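Local coordinates for protein phage related exonuclease (Haemophilus somnus 129PT, PDB 3K93) that probably cleaves DNA from its ends as a phage-type, metal-dependent exonuclease, and binds a sodium ion in this crystal form, at residues L8-P22 / L33-A45. Numbering follows the deposited sequence.
Sequences LKVRCSSLHKIIGEP and LTDTAKSAVREMA
Ile18 packs as a knob into a hole formed by Ala37, Ala40, Val41 and Met44, joining the short, weakly bonded helix 15-19 to helix 35-45 of a probable PD-(D/E)XK-type nuclease, outside its sodium site. The axes of the two helices run at 136°, nearer antiparallel than parallel, and approach to 7.8 Å. Small residues make such closeness possible: Ala40 CB lies 3.6 Å from Lys17 CB, while the CB of Ala37 rests against the backbone of Ile18. With CG1 of Ile18 held between its own N and carbonyl carbon (chi1 62°), the CG2 branch enters the hole and reaches Val41 CG2 at 3.8 Å, the two side chains crossing at about a right angle.

Met44, a selenomethionine, closes the far end of the hole. Its chain is extended beyond CG, which carries CE in between Ser14 CB and Ile18 CG2, and Leu8 crosses it at about a right angle, Leu8 CD1 lying 3.8 Å from Met44 SE. A long, flexible, apolar side chain suits this place, because it bridges the wider separation where the strand-bearing end of 8-22 draws away from the helix. Tyr215 of helix 198-221 packs on Leu8.

The solvent side, where Lys17, Thr36 and Glu43 lie, is looser and more polar. The extended Lys17 chain heads toward Glu43, but Lys17 NZ stays 4.5 Å from Glu43 OE1, beyond a salt bridge. The backbone O of Lys17 receives a CA-H...O contact from Ala37 CA (3.5 Å).

A second tight patch forms at Thr34, which N-caps helix 35-45, its OG1 accepting from Ala37 N, and turns its methyl CG2 onto the Gly20-Pro22 backbone, 3.4 Å from Glu21 C. Beside it one water joins the segments, donating to Ile18 O and to Gly20 O, the latter at 2.6 Å, and accepting from Thr34 N.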
ATOM      1  N   LEU A   8       2.761 -25.107  17.689  1.00 16.31           N
ATOM      2  CA  LEU A   8       2.475 -24.614  16.373  1.00 15.19           C
ATOM      3  C   LEU A   8       2.595 -25.730  15.324  1.00 14.29           C
ATOM      4  O   LEU A   8       3.620 -26.397  15.225  1.00 12.46           O
ATOM      5  CB  LEU A   8       3.415 -23.456  16.014  1.00 13.92           C
ATOM      6  CG  LEU A   8       3.267 -22.845  14.632  1.00 13.95           C
ATOM      7  CD1 LEU A   8       1.865 -22.233  14.450  1.00 10.52           C
ATOM      8  CD2 LEU A   8       4.335 -21.767  14.389  1.00 11.10           C
ATOM      9  N   LYS A   9       1.522 -25.891  14.556  1.00 14.73           N
ATOM     10  CA  LYS A   9       1.549 -26.540  13.249  1.00 14.55           C
ATOM     11  C   LYS A   9       1.035 -25.523  12.227  1.00 14.10           C
ATOM     12  O   LYS A   9       0.032 -24.911  12.440  1.00 14.69           O
ATOM     13  CB  LYS A   9       0.723 -27.814  13.255  1.00 14.55           C
ATOM     14  CG  LYS A   9       1.426 -28.913  14.019  1.00 14.90           C
ATOM     15  CD  LYS A   9       0.653 -30.202  14.026  1.00 15.43           C
ATOM     16  CE  LYS A   9       1.335 -31.250  14.906  1.00 14.94           C
ATOM     17  NZ  LYS A   9       0.616 -32.525  14.817  1.00 15.90           N
ATOM     18  N   VAL A  10       1.784 -25.299  11.151  1.00 14.00           N
ATOM     19  CA  VAL A  10       1.438 -24.278  10.179  1.00 13.21           C
ATOM     20  C   VAL A  10       0.509 -24.833   9.105  1.00 13.32           C
ATOM     21  O   VAL A  10       0.800 -25.857   8.498  1.00 12.94           O
ATOM     22  CB  VAL A  10       2.711 -23.633   9.547  1.00 13.37           C
ATOM     23  CG1 VAL A  10       2.301 -22.602   8.493  1.00 11.97           C
ATOM     24  CG2 VAL A  10       3.574 -22.976  10.606  1.00 10.76           C
ATOM     25  N   ARG A  11      -0.629 -24.176   8.879  1.00 13.86           N
ATOM     26  CA  ARG A  11      -1.516 -24.572   7.770  1.00 15.11           C
ATOM     27  C   ARG A  11      -0.801 -24.474   6.412  1.00 14.07           C
ATOM     28  O   ARG A  11       0.006 -23.567   6.184  1.00 12.89           O
ATOM     29  CB  ARG A  11      -2.763 -23.696   7.723  1.00 16.57           C
ATOM     30  CG  ARG A  11      -3.702 -23.748   8.958  1.00 20.16           C
ATOM     31  CD  ARG A  11      -5.117 -23.095   8.645  1.00 24.49           C
ATOM     32  NE  ARG A  11      -5.142 -21.638   8.797  1.00 30.81           N
ATOM     33  CZ  ARG A  11      -6.103 -20.828   8.310  1.00 32.13           C
ATOM     34  N   CYS A  12      -1.084 -25.407   5.505  1.00 14.24           N
ATOM     35  CA  CYS A  12      -0.458 -25.381   4.193  1.00 13.60           C
ATOM     36  C   CYS A  12      -0.705 -24.023   3.486  1.00 14.27           C
ATOM     37  O   CYS A  12       0.199 -23.493   2.860  1.00 13.28           O
ATOM     38  CB  CYS A  12      -0.942 -26.523   3.323  1.00 13.87           C
ATOM     39  SG  CYS A  12      -0.307 -28.133   3.780  1.00 14.39           S
ATOM     40  N   SER A  13      -1.924 -23.487   3.624  1.00 14.67           N
ATOM     41  CA  SER A  13      -2.304 -22.191   3.077  1.00 15.85           C
ATOM     42  C   SER A  13      -1.561 -20.996   3.659  1.00 15.68           C
ATOM     43  O   SER A  13      -1.522 -19.946   3.022  1.00 16.55           O
ATOM     44  CB  SER A  13      -3.820 -21.983   3.216  1.00 16.27           C
ATOM     45  OG  SER A  13      -4.191 -21.941   4.579  1.00 19.51           O
ATOM     46  N   SER A  14      -0.908 -21.157   4.813  1.00 15.10           N
ATOM     47  CA  SER A  14      -0.122 -20.080   5.392  1.00 15.36           C
ATOM     48  C   SER A  14       1.351 -20.295   5.283  1.00 15.18           C
ATOM     49  O   SER A  14       2.090 -19.488   5.802  1.00 15.71           O
ATOM     50  CB  SER A  14      -0.420 -19.883   6.894  1.00 16.11           C
ATOM     51  OG  SER A  14      -1.806 -19.762   7.161  1.00 17.46           O
ATOM     52  N   LEU A  15       1.802 -21.367   4.649  1.00 14.22           N
ATOM     53  CA  LEU A  15       3.239 -21.644   4.596  1.00 14.04           C
ATOM     54  C   LEU A  15       4.025 -20.560   3.862  1.00 15.00           C
ATOM     55  O   LEU A  15       5.182 -20.315   4.180  1.00 15.62           O
ATOM     56  CB  LEU A  15       3.534 -22.981   3.911  1.00 13.36           C
ATOM     57  CG  LEU A  15       3.372 -24.268   4.674  1.00 13.82           C
ATOM     58  CD1 LEU A  15       3.456 -25.436   3.691  1.00 11.70           C
ATOM     59  CD2 LEU A  15       4.444 -24.373   5.813  1.00 11.23           C
ATOM     60  N   HIS A  16       3.423 -19.941   2.860  1.00 15.75           N
ATOM     61  CA  HIS A  16       4.119 -18.867   2.143  1.00 16.97           C
ATOM     62  C   HIS A  16       4.499 -17.723   3.100  1.00 17.45           C
ATOM     63  O   HIS A  16       5.531 -17.128   2.928  1.00 17.90           O
ATOM     64  CB  HIS A  16       3.281 -18.346   0.978  1.00 16.59           C
ATOM     65  CG  HIS A  16       2.110 -17.531   1.400  1.00 15.91           C
ATOM     66  ND1 HIS A  16       0.985 -18.086   1.970  1.00 21.47           N
ATOM     67  CD2 HIS A  16       1.896 -16.201   1.375  1.00 17.21           C
ATOM     68  CE1 HIS A  16       0.122 -17.131   2.270  1.00 19.69           C
ATOM     69  NE2 HIS A  16       0.656 -15.979   1.923  1.00 18.19           N
ATOM     70  N   LYS A  17       3.696 -17.478   4.132  1.00 17.89           N
ATOM     71  CA  LYS A  17       4.005 -16.418   5.102  1.00 18.72           C
ATOM     72  C   LYS A  17       5.312 -16.637   5.845  1.00 18.21           C
ATOM     73  O   LYS A  17       5.945 -15.681   6.233  1.00 18.40           O
ATOM     74  CB  LYS A  17       2.870 -16.238   6.101  1.00 19.02           C
ATOM     75  CG  LYS A  17       1.589 -15.653   5.468  1.00 21.28           C
ATOM     76  CD  LYS A  17       0.395 -15.762   6.433  1.00 25.03           C
ATOM     77  CE  LYS A  17      -0.830 -14.998   5.908  1.00 27.16           C
ATOM     78  NZ  LYS A  17      -2.008 -15.195   6.860  1.00 31.21           N
ATOM     79  N   ILE A  18       5.732 -17.885   6.019  1.00 18.12           N
ATOM     80  CA  ILE A  18       6.900 -18.177   6.861  1.00 17.97           C
ATOM     81  C   ILE A  18       8.036 -18.840   6.083  1.00 17.67           C
ATOM     82  O   ILE A  18       9.112 -19.078   6.631  1.00 15.74           O
ATOM     83  CB  ILE A  18       6.516 -18.948   8.178  1.00 18.67           C
ATOM     84  CG1 ILE A  18       5.887 -20.307   7.923  1.00 19.63           C
ATOM     85  CG2 ILE A  18       5.482 -18.128   9.040  1.00 18.68           C
ATOM     86  CD1 ILE A  18       6.829 -21.315   7.395  1.00 23.00           C
ATOM     87  N   ILE A  19       7.823 -19.053   4.779  1.00 17.44           N
ATOM     88  CA  ILE A  19       8.780 -19.778   3.950  1.00 17.75           C
ATOM     89  C   ILE A  19       9.996 -18.918   3.516  1.00 17.12           C
ATOM     90  O   ILE A  19      11.018 -19.448   3.118  1.00 16.65           O
ATOM     91  CB  ILE A  19       8.088 -20.325   2.642  1.00 18.14           C
ATOM     92  CG1 ILE A  19       8.827 -21.556   2.116  1.00 17.97           C
ATOM     93  CG2 ILE A  19       7.989 -19.213   1.528  1.00 18.43           C
ATOM     94  CD1 ILE A  19       8.820 -22.689   3.114  1.00 18.92           C
ATOM     95  N   GLY A  20       9.860 -17.609   3.568  1.00 17.07           N
ATOM     96  CA  GLY A  20      10.894 -16.722   3.085  1.00 17.54           C
ATOM     97  C   GLY A  20      12.207 -16.918   3.825  1.00 18.11           C
ATOM     98  O   GLY A  20      12.248 -17.305   5.016  1.00 17.36           O
ATOM     99  N   GLU A  21      13.278 -16.634   3.119  1.00 18.17           N
ATOM    100  CA  GLU A  21      14.608 -16.834   3.649  1.00 19.42           C
ATOM    101  C   GLU A  21      15.321 -15.492   3.789  1.00 18.55           C
ATOM    102  O   GLU A  21      15.079 -14.590   3.003  1.00 17.45           O
ATOM    103  CB  GLU A  21      15.371 -17.814   2.734  1.00 19.85           C
ATOM    104  CG  GLU A  21      15.010 -19.259   3.091  1.00 22.75           C
ATOM    105  CD  GLU A  21      15.461 -20.313   2.078  1.00 27.65           C
ATOM    106  OE1 GLU A  21      15.849 -19.984   0.911  1.00 28.88           O
ATOM    107  OE2 GLU A  21      15.400 -21.503   2.477  1.00 31.08           O
ATOM    108  N   PRO A  22      16.180 -15.350   4.811  1.00 18.31           N
ATOM    109  CA  PRO A  22      16.968 -14.137   4.920  1.00 18.41           C
ATOM    110  C   PRO A  22      17.805 -13.976   3.672  1.00 18.65           C
ATOM    111  O   PRO A  22      18.188 -14.982   3.061  1.00 18.84           O
ATOM    112  CB  PRO A  22      17.875 -14.404   6.131  1.00 18.07           C
ATOM    113  CG  PRO A  22      17.254 -15.455   6.882  1.00 18.50           C
ATOM    114  CD  PRO A  22      16.432 -16.273   5.922  1.00 18.71           C
ATOM    115  N   LEU A  33      14.771 -16.453  11.119  1.00 16.06           N
ATOM    116  CA  LEU A  33      13.516 -16.131  10.450  1.00 16.31           C
ATOM    117  C   LEU A  33      13.543 -14.719   9.862  1.00 15.45           C
ATOM    118  O   LEU A  33      14.158 -13.837  10.423  1.00 15.32           O
ATOM    119  CB  LEU A  33      12.368 -16.205  11.457  1.00 16.76           C
ATOM    120  CG  LEU A  33      11.956 -17.573  12.019  1.00 18.01           C
ATOM    121  CD1 LEU A  33      10.961 -17.351  13.115  1.00 20.32           C
ATOM    122  CD2 LEU A  33      11.363 -18.428  10.957  1.00 19.32           C
ATOM    123  N   THR A  34      12.833 -14.495   8.763  1.00 15.27           N
ATOM    124  CA  THR A  34      12.691 -13.150   8.206  1.00 15.35           C
ATOM    125  C   THR A  34      11.720 -12.371   9.064  1.00 15.97           C
ATOM    126  O   THR A  34      10.942 -12.968   9.823  1.00 15.62           O
ATOM    127  CB  THR A  34      12.106 -13.211   6.789  1.00 15.94           C
ATOM    128  OG1 THR A  34      10.841 -13.881   6.845  1.00 15.34           O
ATOM    129  CG2 THR A  34      13.063 -13.989   5.816  1.00 14.05           C
ATOM    130  N   ASP A  35      11.739 -11.052   8.934  1.00 16.30           N
ATOM    131  CA  ASP A  35      10.767 -10.193   9.634  1.00 17.15           C
ATOM    132  C   ASP A  35       9.317 -10.516   9.236  1.00 16.66           C
ATOM    133  O   ASP A  35       8.419 -10.498  10.076  1.00 16.57           O
ATOM    134  CB  ASP A  35      11.029  -8.707   9.341  1.00 17.83           C
ATOM    135  CG  ASP A  35      12.269  -8.163  10.038  1.00 20.57           C
ATOM    136  OD1 ASP A  35      12.805  -8.805  10.963  1.00 26.13           O
ATOM    137  OD2 ASP A  35      12.697  -7.050   9.675  1.00 25.77           O
ATOM    138  N   THR A  36       9.088 -10.788   7.961  1.00 15.82           N
ATOM    139  CA  THR A  36       7.777 -11.249   7.542  1.00 15.97           C
ATOM    140  C   THR A  36       7.332 -12.495   8.260  1.00 14.90           C
ATOM    141  O   THR A  36       6.180 -12.580   8.655  1.00 14.32           O
ATOM    142  CB  THR A  36       7.736 -11.519   6.025  1.00 16.18           C
ATOM    143  OG1 THR A  36       7.926 -10.285   5.388  1.00 18.33           O
ATOM    144  CG2 THR A  36       6.391 -12.139   5.533  1.00 16.62           C
ATOM    145  N   ALA A  37       8.230 -13.478   8.377  1.00 13.97           N
ATOM    146  CA  ALA A  37       7.890 -14.757   9.001  1.00 13.15           C
ATOM    147  C   ALA A  37       7.538 -14.532  10.473  1.00 12.53           C
ATOM    148  O   ALA A  37       6.542 -15.069  10.979  1.00 10.84           O
ATOM    149  CB  ALA A  37       9.054 -15.798   8.850  1.00 11.95           C
ATOM    150  N   LYS A  38       8.339 -13.715  11.142  1.00 12.49           N
ATOM    151  CA  LYS A  38       8.095 -13.415  12.553  1.00 13.25           C
ATOM    152  C   LYS A  38       6.781 -12.713  12.789  1.00 12.83           C
ATOM    153  O   LYS A  38       6.078 -13.016  13.726  1.00 11.82           O
ATOM    154  CB  LYS A  38       9.211 -12.585  13.114  1.00 13.33           C
ATOM    155  CG  LYS A  38      10.469 -13.388  13.269  1.00 15.92           C
ATOM    156  CD  LYS A  38      11.659 -12.462  13.350  1.00 20.12           C
ATOM    157  CE  LYS A  38      12.121 -12.244  14.714  1.00 22.87           C
ATOM    158  NZ  LYS A  38      13.609 -11.867  14.651  1.00 22.59           N
ATOM    159  N   SER A  39       6.454 -11.796  11.907  1.00 13.13           N
ATOM    160  CA  SER A  39       5.195 -11.099  11.990  1.00 14.03           C
ATOM    161  C   SER A  39       4.018 -12.096  11.826  1.00 13.62           C
ATOM    162  O   SER A  39       3.049 -12.052  12.590  1.00 13.46           O
ATOM    163  CB  SER A  39       5.150  -9.986  10.944  1.00 14.35           C
ATOM    164  OG  SER A  39       3.882  -9.384  10.968  1.00 16.81           O
ATOM    165  N   ALA A  40       4.126 -13.028  10.888  1.00 12.54           N
ATOM    166  CA  ALA A  40       3.091 -14.052  10.731  1.00 12.33           C
ATOM    167  C   ALA A  40       2.984 -14.971  11.958  1.00 12.14           C
ATOM    168  O   ALA A  40       1.883 -15.324  12.388  1.00 12.02           O
ATOM    169  CB  ALA A  40       3.318 -14.881   9.441  1.00 11.27           C
ATOM    170  N   VAL A  41       4.121 -15.375  12.513  1.00 12.05           N
ATOM    171  CA  VAL A  41       4.115 -16.249  13.684  1.00 11.60           C
ATOM    172  C   VAL A  41       3.490 -15.531  14.913  1.00 11.73           C
ATOM    173  O   VAL A  41       2.809 -16.139  15.724  1.00 10.78           O
ATOM    174  CB  VAL A  41       5.561 -16.774  14.015  1.00 12.09           C
ATOM    175  CG1 VAL A  41       5.559 -17.572  15.363  1.00 10.24           C
ATOM    176  CG2 VAL A  41       6.110 -17.660  12.793  1.00  8.96           C
ATOM    177  N   ARG A  42       3.692 -14.231  15.022  1.00 11.82           N
ATOM    178  CA  ARG A  42       3.028 -13.470  16.096  1.00 12.23           C
ATOM    179  C   ARG A  42       1.515 -13.498  15.955  1.00 12.13           C
ATOM    180  O   ARG A  42       0.806 -13.531  16.953  1.00 10.55           O
ATOM    181  CB  ARG A  42       3.463 -12.021  16.063  1.00 12.33           C
ATOM    182  CG  ARG A  42       4.842 -11.782  16.606  1.00 13.68           C
ATOM    183  CD  ARG A  42       5.258 -10.370  16.205  1.00 16.75           C
ATOM    184  NE  ARG A  42       6.671 -10.247  16.331  1.00 19.09           N
ATOM    185  CZ  ARG A  42       7.431  -9.432  15.646  1.00 21.36           C
ATOM    186  NH1 ARG A  42       6.918  -8.594  14.756  1.00 22.45           N
ATOM    187  NH2 ARG A  42       8.732  -9.434  15.884  1.00 24.82           N
ATOM    188  N   GLU A  43       1.021 -13.442  14.723  1.00 11.57           N
ATOM    189  CA  GLU A  43      -0.422 -13.498  14.517  1.00 12.98           C
ATOM    190  C   GLU A  43      -0.962 -14.863  14.934  1.00 13.17           C
ATOM    191  O   GLU A  43      -2.072 -14.974  15.513  1.00 14.22           O
ATOM    192  CB  GLU A  43      -0.795 -13.234  13.064  1.00 12.92           C
ATOM    193  CG  GLU A  43      -0.520 -11.831  12.604  1.00 16.50           C
ATOM    194  CD  GLU A  43      -0.906 -11.577  11.125  1.00 21.69           C
ATOM    195  OE1 GLU A  43      -0.979 -12.526  10.341  1.00 22.46           O
ATOM    196  OE2 GLU A  43      -1.106 -10.407  10.758  1.00 29.77           O
HETATM  197  N   MSE A  44      -0.183 -15.897  14.651  1.00 12.78           N
HETATM  198  CA  MSE A  44      -0.561 -17.248  15.033  1.00 12.58           C
HETATM  199  C   MSE A  44      -0.524 -17.354  16.548  1.00 12.07           C
HETATM  200  O   MSE A  44      -1.440 -17.915  17.128  1.00 13.65           O
HETATM  201  CB  MSE A  44       0.375 -18.290  14.385  1.00 11.90           C
HETATM  202  CG  MSE A  44       0.273 -18.339  12.837  1.00 14.05           C
HETATM  203 SE   MSE A  44       1.823 -19.263  12.017  0.75 13.28          SE
HETATM  204  CE  MSE A  44       1.556 -18.742  10.180  1.00 10.46           C
ATOM    205  N   ALA A  45       0.534 -16.839  17.194  1.00 10.82           N
ATOM    206  CA  ALA A  45       0.607 -16.859  18.658  1.00 10.14           C
ATOM    207  C   ALA A  45      -0.592 -16.115  19.281  1.00  9.53           C
ATOM    208  O   ALA A  45      -1.199 -16.614  20.204  1.00  8.42           O
ATOM    209  CB  ALA A  45       1.923 -16.277  19.154  1.00  9.84           C
TER
HETATM  210  O   HOH W   1      11.611 -17.262   7.548  1.00 15.92           O